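Local atomic coordinates of starch synthase I (Hordeum vulgare, PDB entry 4HLN), a protein that belongs to the starch synthase family and has the two facing Rossmann-like domains of a GT-B glycosyltransferase. Residues I392-D397 / H609-A614; N399-T404 / M535-V540; C408-Y413 / A422-E427; I443-R448 / F472-S477. One frame throughout, in Å; residues are numbered along the deposited sequence.

Contact 1 (I392-D397 / H609-A614); sequences IVNGID and HTWDHA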
loop_
_atom_site.group_PDB
_atom_site.type_symbol
_atom_site.label_atom_id
_atom_site.label_comp_id
_atom_site.label_asym_id
_atom_site.label_seq_id
_atom_site.Cartn_x
_atom_site.Cartn_y
_atom_site.Cartn_z
ATOM N N ILE A 392 -3.920 -5.327 -0.508
ATOM C CA ILE A 392 -4.141 -3.926 -0.185
ATOM C C ILE A 392 -5.001 -3.325 -1.287
ATOM O O ILE A 392 -4.787 -3.604 -2.451
ATOM C CB ILE A 392 -2.825 -3.132 -0.146
ATOM C CG1 ILE A 392 -1.724 -3.910 0.587
ATOM C CG2 ILE A 392 -3.057 -1.780 0.483
ATOM C CD1 ILE A 392 -1.432 -3.416 1.976
ATOM N N VAL A 393 -5.988 -2.516 -0.930
ATOM C CA VAL A 393 -6.784 -1.832 -1.944
ATOM C C VAL A 393 -6.702 -0.337 -1.712
ATOM O O VAL A 393 -6.904 0.132 -0.588
ATOM C CB VAL A 393 -8.265 -2.279 -1.943
ATOM C CG1 VAL A 393 -9.079 -1.476 -2.980
ATOM C CG2 VAL A 393 -8.371 -3.776 -2.215
ATOM N N ASN A 394 -6.389 0.396 -2.781
ATOM C CA ASN A 394 -6.220 1.845 -2.713
ATOM C C ASN A 394 -7.233 2.605 -3.581
ATOM O O ASN A 394 -7.975 2.007 -4.367
ATOM C CB ASN A 394 -4.773 2.243 -3.076
ATOM C CG ASN A 394 -3.714 1.627 -2.123
ATOM O OD1 ASN A 394 -2.815 0.900 -2.557
ATOM N ND2 ASN A 394 -3.816 1.940 -0.831
ATOM N N GLY A 395 -7.278 3.925 -3.418
ATOM C CA GLY A 395 -8.118 4.764 -4.251
ATOM C C GLY A 395 -7.326 5.926 -4.822
ATOM O O GLY A 395 -6.153 6.124 -4.478
ATOM N N ILE A 396 -7.963 6.702 -5.696
ATOM C CA ILE A 396 -7.330 7.888 -6.254
ATOM C C ILE A 396 -8.318 9.023 -6.181
ATOM O O ILE A 396 -9.518 8.781 -6.142
ATOM C CB ILE A 396 -6.932 7.704 -7.751
ATOM C CG1 ILE A 396 -8.175 7.725 -8.644
ATOM C CG2 ILE A 396 -6.116 6.430 -7.956
ATOM C CD1 ILE A 396 -7.928 7.292 -10.082
ATOM N N ASP A 397 -7.804 10.254 -6.177
ATOM C CA ASP A 397 -8.628 11.459 -6.268
ATOM C C ASP A 397 -9.115 11.687 -7.701
ATOM O O ASP A 397 -8.319 11.993 -8.592
ATOM C CB ASP A 397 -7.828 12.674 -5.802
ATOM C CG ASP A 397 -8.668 13.935 -5.734
ATOM O OD1 ASP A 397 -9.772 13.954 -6.335
ATOM O OD2 ASP A 397 -8.217 14.907 -5.083
ATOM N N HIS A 609 -12.410 3.509 -8.971
ATOM C CA HIS A 609 -11.089 3.571 -8.364
ATOM C C HIS A 609 -11.075 4.572 -7.221
ATOM O O HIS A 609 -10.016 5.067 -6.825
ATOM C CB HIS A 609 -10.039 3.999 -9.394
ATOM C CG HIS A 609 -10.027 3.172 -10.640
ATOM N ND1 HIS A 609 -9.637 1.847 -10.653
ATOM C CD2 HIS A 609 -10.337 3.491 -11.922
ATOM C CE1 HIS A 609 -9.724 1.384 -11.888
ATOM N NE2 HIS A 609 -10.147 2.360 -12.677
ATOM N N THR A 610 -12.250 4.889 -6.702
ATOM C CA THR A 610 -12.339 5.851 -5.614
ATOM C C THR A 610 -12.024 5.195 -4.292
ATOM O O THR A 610 -11.921 3.976 -4.180
ATOM C CB THR A 610 -13.740 6.489 -5.506
ATOM O OG1 THR A 610 -14.675 5.535 -4.977
ATOM C CG2 THR A 610 -14.202 6.962 -6.870
ATOM N N TRP A 611 -11.877 6.033 -3.284
ATOM C CA TRP A 611 -11.722 5.565 -1.928
ATOM C C TRP A 611 -13.003 4.964 -1.363
ATOM O O TRP A 611 -12.951 4.078 -0.516
ATOM C CB TRP A 611 -11.210 6.701 -1.054
ATOM C CG TRP A 611 -9.751 6.909 -1.253
ATOM C CD1 TRP A 611 -9.154 7.892 -1.979
ATOM C CD2 TRP A 611 -8.693 6.082 -0.747
ATOM N NE1 TRP A 611 -7.791 7.749 -1.933
ATOM C CE2 TRP A 611 -7.480 6.638 -1.195
ATOM C CE3 TRP A 611 -8.656 4.931 0.055
ATOM C CZ2 TRP A 611 -6.239 6.089 -0.878
ATOM C CZ3 TRP A 611 -7.428 4.383 0.367
ATOM C CH2 TRP A 611 -6.231 4.965 -0.098
ATOM N N ASP A 612 -14.154 5.437 -1.823
ATOM C CA ASP A 612 -15.410 4.838 -1.388
ATOM C C ASP A 612 -15.421 3.374 -1.754
ATOM O O ASP A 612 -15.798 2.519 -0.947
ATOM C CB ASP A 612 -16.619 5.534 -2.014
ATOM C CG ASP A 612 -17.222 6.573 -1.099
ATOM O OD1 ASP A 612 -17.179 6.379 0.141
ATOM O OD2 ASP A 612 -17.733 7.591 -1.621
ATOM N N HIS A 613 -15.011 3.087 -2.980
ATOM C CA HIS A 613 -15.018 1.721 -3.439
ATOM C C HIS A 613 -14.028 0.941 -2.587
ATOM O O HIS A 613 -14.296 -0.186 -2.172
ATOM C CB HIS A 613 -14.641 1.657 -4.909
ATOM C CG HIS A 613 -14.700 0.277 -5.479
ATOM N ND1 HIS A 613 -13.617 -0.575 -5.470
ATOM C CD2 HIS A 613 -15.715 -0.402 -6.065
ATOM C CE1 HIS A 613 -13.960 -1.721 -6.035
ATOM N NE2 HIS A 613 -15.225 -1.640 -6.406
ATOM N N ALA A 614 -12.888 1.562 -2.311
ATOM C CA ALA A 614 -11.868 0.926 -1.505
ATOM C C ALA A 614 -12.374 0.642 -0.090
ATOM O O ALA A 614 -12.201 -0.463 0.427
ATOM C CB ALA A 614 -10.622 1.793 -1.468
#
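Trp611 sets its CG opposite its own carbonyl carbon (chi1 -78°) and turns the indole about chi2 (103°), and this lays the ring flat against the backbone of Gly395. The glycine CA stands over the five-membered ring, 3.7 Å from its centroid, as a CH-pi contact. Gly395 N rides over the same face, with the carbonyl carbon of Asn394 out toward its rim. With no side chain, Gly395 can lie against the helix start, where a CB would meet Thr610 C and Trp611 N. Just beyond, Ile396 N donates to His609 O at 2.9 Å, reaching it nearly along the C=O axis. Ile396 also lies alongside His609, its CD1 4.0 Å from His609 CB, while the imidazole goes elsewhere: NE2 bonds to Gly604 O. At the other end Val393 CG1 meets Ala614 CB at 3.9 Å. The helix start is itself tied down, since Thr610 is its N-cap and OG1 accepts from His613 N at 3.2 Å. Asp612, not part of the contact, salt-bridges Arg157. A capped helix start held by the loop that leaves the N-terminal domain's sheet fits the GT-B fold, where the C-terminal helix crosses back toward the first domain.

Contact 2 (N399-T404 / M535-V540); sequences NDWNPT and MQYGTV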
loop_
_atom_site.group_PDB
_atom_site.type_symbol
_atom_site.label_atom_id
_atom_site.label_comp_id
_atom_site.label_asym_id
_atom_site.label_seq_id
_atom_site.Cartn_x
_atom_site.Cartn_y
_atom_site.Cartn_z
ATOM N N ASN A 399 -10.974 14.004 -8.761
ATOM C CA ASN A 399 -11.046 15.411 -9.118
ATOM C C ASN A 399 -9.779 15.804 -9.857
ATOM O O ASN A 399 -9.813 16.595 -10.795
ATOM C CB ASN A 399 -11.250 16.281 -7.880
ATOM C CG ASN A 399 -12.488 15.882 -7.090
ATOM O OD1 ASN A 399 -12.431 15.714 -5.868
ATOM N ND2 ASN A 399 -13.613 15.715 -7.790
ATOM N N ASP A 400 -8.660 15.229 -9.432
ATOM C CA ASP A 400 -7.387 15.415 -10.119
ATOM C C ASP A 400 -7.284 14.508 -11.349
ATOM O O ASP A 400 -6.717 14.899 -12.365
ATOM C CB ASP A 400 -6.212 15.139 -9.175
ATOM C CG ASP A 400 -6.224 16.034 -7.940
ATOM O OD1 ASP A 400 -6.826 17.129 -7.998
ATOM O OD2 ASP A 400 -5.625 15.640 -6.911
ATOM N N TRP A 401 -7.841 13.303 -11.261
ATOM C CA TRP A 401 -7.671 12.316 -12.327
ATOM C C TRP A 401 -8.960 11.921 -13.022
ATOM O O TRP A 401 -9.571 10.907 -12.709
ATOM C CB TRP A 401 -6.941 11.071 -11.815
ATOM C CG TRP A 401 -5.626 11.403 -11.173
ATOM C CD1 TRP A 401 -5.416 11.757 -9.875
ATOM C CD2 TRP A 401 -4.343 11.443 -11.812
ATOM N NE1 TRP A 401 -4.080 12.000 -9.657
ATOM C CE2 TRP A 401 -3.399 11.811 -10.830
ATOM C CE3 TRP A 401 -3.900 11.193 -13.118
ATOM C CZ2 TRP A 401 -2.040 11.935 -11.112
ATOM C CZ3 TRP A 401 -2.553 11.321 -13.397
ATOM C CH2 TRP A 401 -1.637 11.692 -12.399
ATOM N N ASN A 402 -9.350 12.720 -13.997
ATOM C CA ASN A 402 -10.519 12.416 -14.781
ATOM C C ASN A 402 -10.296 12.941 -16.193
ATOM O O ASN A 402 -10.091 14.133 -16.386
ATOM C CB ASN A 402 -11.745 13.051 -14.133
ATOM C CG ASN A 402 -13.018 12.716 -14.858
ATOM O OD1 ASN A 402 -13.113 11.690 -15.528
ATOM N ND2 ASN A 402 -14.008 13.585 -14.737
ATOM N N PRO A 403 -10.304 12.041 -17.188
ATOM C CA PRO A 403 -10.046 12.447 -18.576
ATOM C C PRO A 403 -11.098 13.416 -19.090
ATOM O O PRO A 403 -10.900 14.037 -20.133
ATOM C CB PRO A 403 -10.134 11.132 -19.357
ATOM C CG PRO A 403 -9.966 10.054 -18.340
ATOM C CD PRO A 403 -10.500 10.590 -17.054
ATOM N N THR A 404 -12.205 13.552 -18.369
ATOM C CA THR A 404 -13.276 14.396 -18.864
ATOM C C THR A 404 -13.128 15.848 -18.408
ATOM O O THR A 404 -13.679 16.761 -19.024
ATOM C CB THR A 404 -14.674 13.840 -18.516
ATOM O OG1 THR A 404 -14.703 12.428 -18.764
ATOM C CG2 THR A 404 -15.724 14.504 -19.401
ATOM N N MET A 535 -5.818 3.002 -15.874
ATOM C CA MET A 535 -7.157 2.479 -16.100
ATOM C C MET A 535 -8.181 3.606 -16.162
ATOM O O MET A 535 -9.031 3.642 -17.046
ATOM C CB MET A 535 -7.511 1.465 -15.014
ATOM C CG MET A 535 -6.962 0.048 -15.282
ATOM S SD MET A 535 -7.071 -1.086 -13.878
ATOM C CE MET A 535 -8.820 -1.464 -13.843
ATOM N N GLN A 536 -8.076 4.539 -15.227
ATOM C CA GLN A 536 -8.973 5.683 -15.180
ATOM C C GLN A 536 -8.924 6.461 -16.486
ATOM O O GLN A 536 -9.881 7.146 -16.847
ATOM C CB GLN A 536 -8.582 6.593 -14.006
ATOM C CG GLN A 536 -9.367 7.889 -13.892
ATOM C CD GLN A 536 -10.823 7.674 -13.468
ATOM O OE1 GLN A 536 -11.307 6.531 -13.353
ATOM N NE2 GLN A 536 -11.524 8.778 -13.231
ATOM N N TYR A 537 -7.807 6.341 -17.198
ATOM C CA TYR A 537 -7.572 7.137 -18.396
ATOM C C TYR A 537 -7.615 6.342 -19.696
ATOM O O TYR A 537 -7.262 6.867 -20.755
ATOM C CB TYR A 537 -6.221 7.838 -18.284
ATOM C CG TYR A 537 -6.307 9.133 -17.548
ATOM C CD1 TYR A 537 -6.689 9.158 -16.225
ATOM C CD2 TYR A 537 -6.017 10.339 -18.173
ATOM C CE1 TYR A 537 -6.782 10.342 -15.535
ATOM C CE2 TYR A 537 -6.108 11.535 -17.487
ATOM C CZ TYR A 537 -6.500 11.522 -16.165
ATOM O OH TYR A 537 -6.605 12.685 -15.441
ATOM N N GLY A 538 -8.026 5.080 -19.626
ATOM C CA GLY A 538 -8.054 4.243 -20.813
ATOM C C GLY A 538 -6.662 3.915 -21.322
ATOM O O GLY A 538 -6.462 3.593 -22.493
ATOM N N THR A 539 -5.684 4.014 -20.434
ATOM C CA THR A 539 -4.340 3.600 -20.769
ATOM C C THR A 539 -4.122 2.229 -20.166
ATOM O O THR A 539 -4.254 2.043 -18.958
ATOM C CB THR A 539 -3.310 4.596 -20.249
ATOM O OG1 THR A 539 -3.613 5.890 -20.784
ATOM C CG2 THR A 539 -1.890 4.182 -20.659
ATOM N N VAL A 540 -3.817 1.264 -21.022
ATOM C CA VAL A 540 -3.740 -0.119 -20.597
ATOM C C VAL A 540 -2.444 -0.375 -19.858
ATOM O O VAL A 540 -1.357 -0.128 -20.373
ATOM C CB VAL A 540 -3.891 -1.094 -21.772
ATOM C CG1 VAL A 540 -3.649 -2.506 -21.303
ATOM C CG2 VAL A 540 -5.276 -0.986 -22.362
#
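A Schellman motif ends helix 529-536, with Gly538 as its C-prime residue; Gln536, the last helical residue, and Tyr537, the first to leave the helix, face Trp401 and Pro403 of the loop 399-404. The phenol ring is the centre of the packing. Pro403 CG sits over the middle of one face, 3.9 Å from the ring centroid, in a CH-pi contact. On the opposite face comes Trp401, offset and edge first: its six-membered ring and the tyrosine ring have centroids 6.0 Å apart and planes at 74°. Trp401 CB adds an apolar touch, 3.8 Å from Tyr537 CE1. Beside this, the Gln536 chain bends at chi2 (70°) and brings NE2 within 2.9 Å of Trp401 O. That hydrogen bond lies in the carbonyl plane, though the acceptor is tilted from the plane of the glutamine amide, and at the hydrogen it is moderately bent (145°). Tyr537 OH finds its partner in Asp406 OD2, and its backbone O accepts from Tyr413 OH. Trp401 is itself stacked with Tyr533 and His509, which fixes the indole from outside the contact. The phenol, then, is covered on one face by Pro403, met from the other side by the offset edge of Trp401, and held by a hydrogen bond at its hydroxyl; one directed amide bond adds a polar tie between loop and helix end, while the rest of the grip is apolar and aromatic.

Contact 3 (C408-Y413 / A422-E427); sequences CLPHHY and AKCKAE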
loop_
_atom_site.group_PDB
_atom_site.type_symbol
_atom_site.label_atom_id
_atom_site.label_comp_id
_atom_site.label_asym_id
_atom_site.label_seq_id
_atom_site.Cartn_x
_atom_site.Cartn_y
_atom_site.Cartn_z
ATOM N N CYS A 408 -5.081 19.695 -17.133
ATOM C CA CYS A 408 -3.722 19.569 -17.644
ATOM C C CYS A 408 -3.666 19.039 -19.097
ATOM O O CYS A 408 -2.619 19.112 -19.766
ATOM C CB CYS A 408 -2.888 18.684 -16.709
ATOM S SG CYS A 408 -2.607 19.330 -15.025
ATOM N N LEU A 409 -4.791 18.516 -19.580
ATOM C CA LEU A 409 -4.870 17.928 -20.918
ATOM C C LEU A 409 -5.335 18.881 -22.014
ATOM O O LEU A 409 -6.254 19.649 -21.821
ATOM C CB LEU A 409 -5.853 16.777 -20.914
ATOM C CG LEU A 409 -5.634 15.640 -19.951
ATOM C CD1 LEU A 409 -6.510 14.498 -20.437
ATOM C CD2 LEU A 409 -4.166 15.262 -19.937
ATOM N N PRO A 410 -4.733 18.782 -23.202
ATOM C CA PRO A 410 -5.139 19.613 -24.338
ATOM C C PRO A 410 -6.550 19.274 -24.830
ATOM O O PRO A 410 -7.227 20.143 -25.392
ATOM C CB PRO A 410 -4.121 19.232 -25.407
ATOM C CG PRO A 410 -3.772 17.810 -25.076
ATOM C CD PRO A 410 -3.675 17.832 -23.575
ATOM N N HIS A 411 -6.975 18.026 -24.647
ATOM C CA HIS A 411 -8.319 17.608 -25.058
ATOM C C HIS A 411 -8.952 16.675 -24.048
ATOM O O HIS A 411 -8.260 15.965 -23.324
ATOM C CB HIS A 411 -8.289 16.928 -26.415
ATOM C CG HIS A 411 -7.767 17.803 -27.502
ATOM N ND1 HIS A 411 -8.507 18.830 -28.047
ATOM C CD2 HIS A 411 -6.572 17.816 -28.139
ATOM C CE1 HIS A 411 -7.792 19.434 -28.976
ATOM N NE2 HIS A 411 -6.616 18.837 -29.055
ATOM N N HIS A 412 -10.275 16.672 -23.999
ATOM C CA HIS A 412 -10.959 15.844 -23.021
ATOM C C HIS A 412 -11.706 14.710 -23.691
ATOM O O HIS A 412 -12.088 14.793 -24.862
ATOM C CB HIS A 412 -11.883 16.689 -22.152
ATOM C CG HIS A 412 -11.161 17.704 -21.319
ATOM N ND1 HIS A 412 -11.671 18.960 -21.064
ATOM C CD2 HIS A 412 -9.972 17.644 -20.675
ATOM C CE1 HIS A 412 -10.823 19.631 -20.304
ATOM N NE2 HIS A 412 -9.782 18.858 -20.058
ATOM N N TYR A 413 -11.886 13.632 -22.948
ATOM C CA TYR A 413 -12.573 12.468 -23.472
ATOM C C TYR A 413 -13.226 11.659 -22.351
ATOM O O TYR A 413 -12.985 11.899 -21.165
ATOM C CB TYR A 413 -11.612 11.600 -24.295
ATOM C CG TYR A 413 -10.456 10.985 -23.522
ATOM C CD1 TYR A 413 -10.579 9.746 -22.909
ATOM C CD2 TYR A 413 -9.232 11.627 -23.439
ATOM C CE1 TYR A 413 -9.522 9.176 -22.223
ATOM C CE2 TYR A 413 -8.167 11.066 -22.764
ATOM C CZ TYR A 413 -8.312 9.844 -22.153
ATOM O OH TYR A 413 -7.241 9.297 -21.468
ATOM N N ALA A 422 -7.033 10.301 -28.834
ATOM C CA ALA A 422 -6.181 10.324 -30.023
ATOM C C ALA A 422 -5.483 11.677 -30.205
ATOM O O ALA A 422 -4.303 11.734 -30.544
ATOM C CB ALA A 422 -6.990 9.975 -31.258
ATOM N N LYS A 423 -6.230 12.756 -29.991
ATOM C CA LYS A 423 -5.681 14.100 -30.026
ATOM C C LYS A 423 -4.624 14.316 -28.938
ATOM O O LYS A 423 -3.583 14.924 -29.185
ATOM C CB LYS A 423 -6.806 15.125 -29.915
ATOM C CG LYS A 423 -7.949 14.841 -30.866
ATOM C CD LYS A 423 -8.904 16.009 -30.985
ATOM C CE LYS A 423 -10.126 15.606 -31.815
ATOM N NZ LYS A 423 -11.119 16.710 -32.004
ATOM N N CYS A 424 -4.880 13.805 -27.740
ATOM C CA CYS A 424 -3.903 13.900 -26.666
ATOM C C CYS A 424 -2.604 13.231 -27.073
ATOM O O CYS A 424 -1.525 13.783 -26.860
ATOM C CB CYS A 424 -4.450 13.317 -25.343
ATOM S SG CYS A 424 -5.724 14.391 -24.532
ATOM N N LYS A 425 -2.714 12.050 -27.670
ATOM C CA LYS A 425 -1.535 11.311 -28.122
ATOM C C LYS A 425 -0.727 12.088 -29.151
ATOM O O LYS A 425 0.509 12.088 -29.118
ATOM C CB LYS A 425 -1.931 9.964 -28.730
ATOM C CG LYS A 425 -0.739 9.118 -29.155
ATOM C CD LYS A 425 -1.203 7.902 -29.926
ATOM C CE LYS A 425 -0.055 6.989 -30.280
ATOM N NZ LYS A 425 -0.570 5.695 -30.786
ATOM N N ALA A 426 -1.433 12.731 -30.076
ATOM C CA ALA A 426 -0.785 13.464 -31.140
ATOM C C ALA A 426 -0.087 14.656 -30.517
ATOM O O ALA A 426 1.079 14.932 -30.804
ATOM C CB ALA A 426 -1.797 13.900 -32.152
ATOM N N GLU A 427 -0.809 15.339 -29.635
ATOM C CA GLU A 427 -0.276 16.511 -28.967
ATOM C C GLU A 427 0.889 16.157 -28.058
ATOM O O GLU A 427 1.763 16.978 -27.794
ATOM C CB GLU A 427 -1.374 17.213 -28.182
ATOM C CG GLU A 427 -2.270 18.057 -29.057
ATOM C CD GLU A 427 -1.475 19.045 -29.905
ATOM O OE1 GLU A 427 -1.024 20.075 -29.350
ATOM O OE2 GLU A 427 -1.293 18.784 -31.118
#
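Cys424 SG is the point on which loop 408-413 closes down. Pro410 CG lies 4.0 Å from that sulfur, Leu409 CD1 4.2 Å, and Tyr413 brings in the edge of its ring, with CE2 at 4.5 Å from the same SG. Nearer than any of these is a backbone oxygen, His411 O, 3.2 Å from Cys424 SG. The sulfur reaches this spot because it stands opposite the Cys424 carbonyl carbon (chi1 -73°), off the flank of the helix. One residue earlier, Lys423 runs across the imidazole of His411: its CD stands over the centre of the ring, 3.9 Å from the centroid and almost exactly on the normal. The lysine is extended beyond CG, so its aliphatic part covers the ring while NZ goes on past, 5.2 Å from His411 ND1; if the histidine were charged, the two would probably disfavour each other a little. One turn on, Glu427 CB touches Pro410 CG at 4.0 Å, their side chains passing in opposing senses. No hydrogen bond joins the two segments. Polar ties lie in the next shell, where Glu427 OE2 pairs with Arg430 and His412 NE2 bonds to Asp406 O. Farther out, Leu409 and Tyr413 rest on Ala513, so the loop packs on helix 505-514 as well as on helix 419-432. The latter is also held by Lys425, salt-bridged to Asp516 just before strand 517-520 of the C-terminal sheet.

Contact 4 (I443-R448 / F472-S477); sequences IGFIGR and FVMLGS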
loop_
_atom_site.group_PDB
_atom_site.type_symbol
_atom_site.label_atom_id
_atom_site.label_comp_id
_atom_site.label_asym_id
_atom_site.label_seq_id
_atom_site.Cartn_x
_atom_site.Cartn_y
_atom_site.Cartn_z
ATOM N N ILE A 443 4.293 4.009 -25.418
ATOM C CA ILE A 443 4.402 3.406 -24.104
ATOM C C ILE A 443 5.051 4.345 -23.112
ATOM O O ILE A 443 6.050 5.002 -23.426
ATOM C CB ILE A 443 5.244 2.146 -24.169
ATOM C CG1 ILE A 443 4.542 1.110 -25.034
ATOM C CG2 ILE A 443 5.468 1.592 -22.779
ATOM C CD1 ILE A 443 5.451 0.022 -25.509
ATOM N N GLY A 444 4.479 4.391 -21.909
ATOM C CA GLY A 444 4.941 5.286 -20.866
ATOM C C GLY A 444 5.436 4.568 -19.619
ATOM O O GLY A 444 4.910 3.517 -19.219
ATOM N N PHE A 445 6.475 5.137 -19.016
ATOM C CA PHE A 445 6.833 4.815 -17.649
ATOM C C PHE A 445 6.869 6.118 -16.864
ATOM O O PHE A 445 7.296 7.142 -17.380
ATOM C CB PHE A 445 8.198 4.132 -17.570
ATOM C CG PHE A 445 8.777 4.129 -16.185
ATOM C CD1 PHE A 445 9.476 5.234 -15.709
ATOM C CD2 PHE A 445 8.590 3.043 -15.342
ATOM C CE1 PHE A 445 9.993 5.249 -14.425
ATOM C CE2 PHE A 445 9.105 3.052 -14.054
ATOM C CZ PHE A 445 9.805 4.155 -13.596
ATOM N N ILE A 446 6.431 6.083 -15.614
ATOM C CA ILE A 446 6.439 7.283 -14.790
ATOM C C ILE A 446 6.780 6.982 -13.338
ATOM O O ILE A 446 6.154 6.133 -12.705
ATOM C CB ILE A 446 5.068 7.982 -14.794
ATOM C CG1 ILE A 446 4.627 8.326 -16.219
ATOM C CG2 ILE A 446 5.108 9.226 -13.916
ATOM C CD1 ILE A 446 3.316 9.147 -16.270
ATOM N N GLY A 447 7.765 7.693 -12.807
ATOM C CA GLY A 447 8.028 7.629 -11.387
ATOM C C GLY A 447 9.481 7.809 -11.026
ATOM O O GLY A 447 10.325 8.064 -11.887
ATOM N N ARG A 448 9.765 7.668 -9.736
ATOM C CA ARG A 448 11.113 7.810 -9.214
ATOM C C ARG A 448 12.071 6.820 -9.873
ATOM O O ARG A 448 11.710 5.680 -10.146
ATOM C CB ARG A 448 11.109 7.587 -7.703
ATOM C CG ARG A 448 10.095 8.424 -6.929
ATOM C CD ARG A 448 10.709 8.921 -5.622
ATOM N NE ARG A 448 11.968 9.626 -5.869
ATOM C CZ ARG A 448 12.098 10.951 -5.902
ATOM N NH1 ARG A 448 13.288 11.497 -6.150
ATOM N NH2 ARG A 448 11.043 11.729 -5.682
ATOM N N PHE A 472 8.545 5.088 -26.882
ATOM C CA PHE A 472 8.623 4.846 -25.459
ATOM C C PHE A 472 9.093 6.099 -24.750
ATOM O O PHE A 472 10.193 6.583 -24.978
ATOM C CB PHE A 472 9.587 3.701 -25.165
ATOM C CG PHE A 472 9.737 3.419 -23.712
ATOM C CD1 PHE A 472 8.988 2.427 -23.104
ATOM C CD2 PHE A 472 10.605 4.165 -22.935
ATOM C CE1 PHE A 472 9.114 2.172 -21.745
ATOM C CE2 PHE A 472 10.732 3.913 -21.575
ATOM C CZ PHE A 472 9.984 2.916 -20.985
ATOM N N VAL A 473 8.254 6.630 -23.880
ATOM C CA VAL A 473 8.657 7.790 -23.115
ATOM C C VAL A 473 8.635 7.443 -21.642
ATOM O O VAL A 473 7.676 6.854 -21.137
ATOM C CB VAL A 473 7.741 8.998 -23.368
ATOM C CG1 VAL A 473 6.264 8.604 -23.218
ATOM C CG2 VAL A 473 8.100 10.134 -22.416
ATOM N N MET A 474 9.703 7.785 -20.946
ATOM C CA MET A 474 9.657 7.647 -19.513
ATOM C C MET A 474 9.969 8.994 -18.891
ATOM O O MET A 474 10.797 9.746 -19.393
ATOM C CB MET A 474 10.578 6.524 -19.020
ATOM C CG MET A 474 12.048 6.762 -19.239
ATOM S SD MET A 474 13.020 5.269 -18.935
ATOM C CE MET A 474 12.741 4.989 -17.190
ATOM N N LEU A 475 9.247 9.306 -17.828
ATOM C CA LEU A 475 9.441 10.532 -17.089
ATOM C C LEU A 475 9.768 10.142 -15.667
ATOM O O LEU A 475 9.063 9.331 -15.057
ATOM C CB LEU A 475 8.152 11.367 -17.108
ATOM C CG LEU A 475 7.912 12.270 -15.892
ATOM C CD1 LEU A 475 8.720 13.533 -16.008
ATOM C CD2 LEU A 475 6.449 12.611 -15.726
ATOM N N GLY A 476 10.834 10.717 -15.136
ATOM C CA GLY A 476 11.161 10.503 -13.743
ATOM C C GLY A 476 12.514 11.072 -13.396
ATOM O O GLY A 476 13.243 11.548 -14.274
ATOM N N SER A 477 12.857 11.004 -12.114
ATOM C CA SER A 477 14.093 11.589 -11.633
ATOM C C SER A 477 14.514 11.004 -10.295
ATOM O O SER A 477 13.678 10.576 -9.494
ATOM C CB SER A 477 13.915 13.099 -11.488
ATOM O OG SER A 477 15.112 13.716 -11.058
#
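Strands 443-446 and 472-476 run parallel, 12° between their directions, and are stitched by four backbone bonds: Val473 N to Ile443 O, Phe445 N to Val473 O, Leu475 N to Phe445 O at 2.9 Å, and Gly447 N to Leu475 O at 3.1 Å. Ile443, Phe445, Phe472 and Met474 share one face of the sheet. There Ile443 CG2 meets Phe472 CD1 at 3.6 Å, and the far end of that ring, CZ, comes to 4.0 Å from Phe445 CB. Met474 bends at chi3 (-64°), which swings its methyl CE to 3.6 Å from Phe445 CD1; the approach is oblique to the ring. The other face carries Ile446 and Leu475, whose CG2 and CD2 pass obliquely at 4.1 Å, together with Val473. Where the pairing ends, Gly476, still in its strand and lacking a CB, brings CA to Gly447 O in a CA-H...O contact; Gly447 has backbone angles favouring glycine. Ser477 then turns away to bond with Glu483 through OG. The pair is the strand part of a beta-alpha-beta unit of the Rossmann-like C-terminal domain: connecting helix 455-466 covers Phe445, while helix 505-514 packs on Ile446 and Leu475. In the six-stranded parallel sheet they are inner neighbours, flanked by strand 517-520 beside 442-446 and by strand 497-501 beside 471-476.

In the fold
Contact 4 is the buried one, a regular backbone ladder inside the C-terminal sheet; the other three are partly buried and rely mostly on side chains meeting a loop. That loop, running from strand 389-391 to helix 419-432, supplies a segment to each of contacts 1, 2 and 3, and so passes from the interdomain region to the outer side of the second domain. Contacts 1 and 2 touch where His609 and Ile396 meet Gln536; contacts 2 and 3 join through Tyr413. Their chemistry shifts along the way: indole on backbone, then aromatic faces with one amide bond, then packing round cysteine sulfur and lysine carbon over imidazole. Contact 4 touches none of them, although helix 505-514 borders contacts 2, 3 and 4.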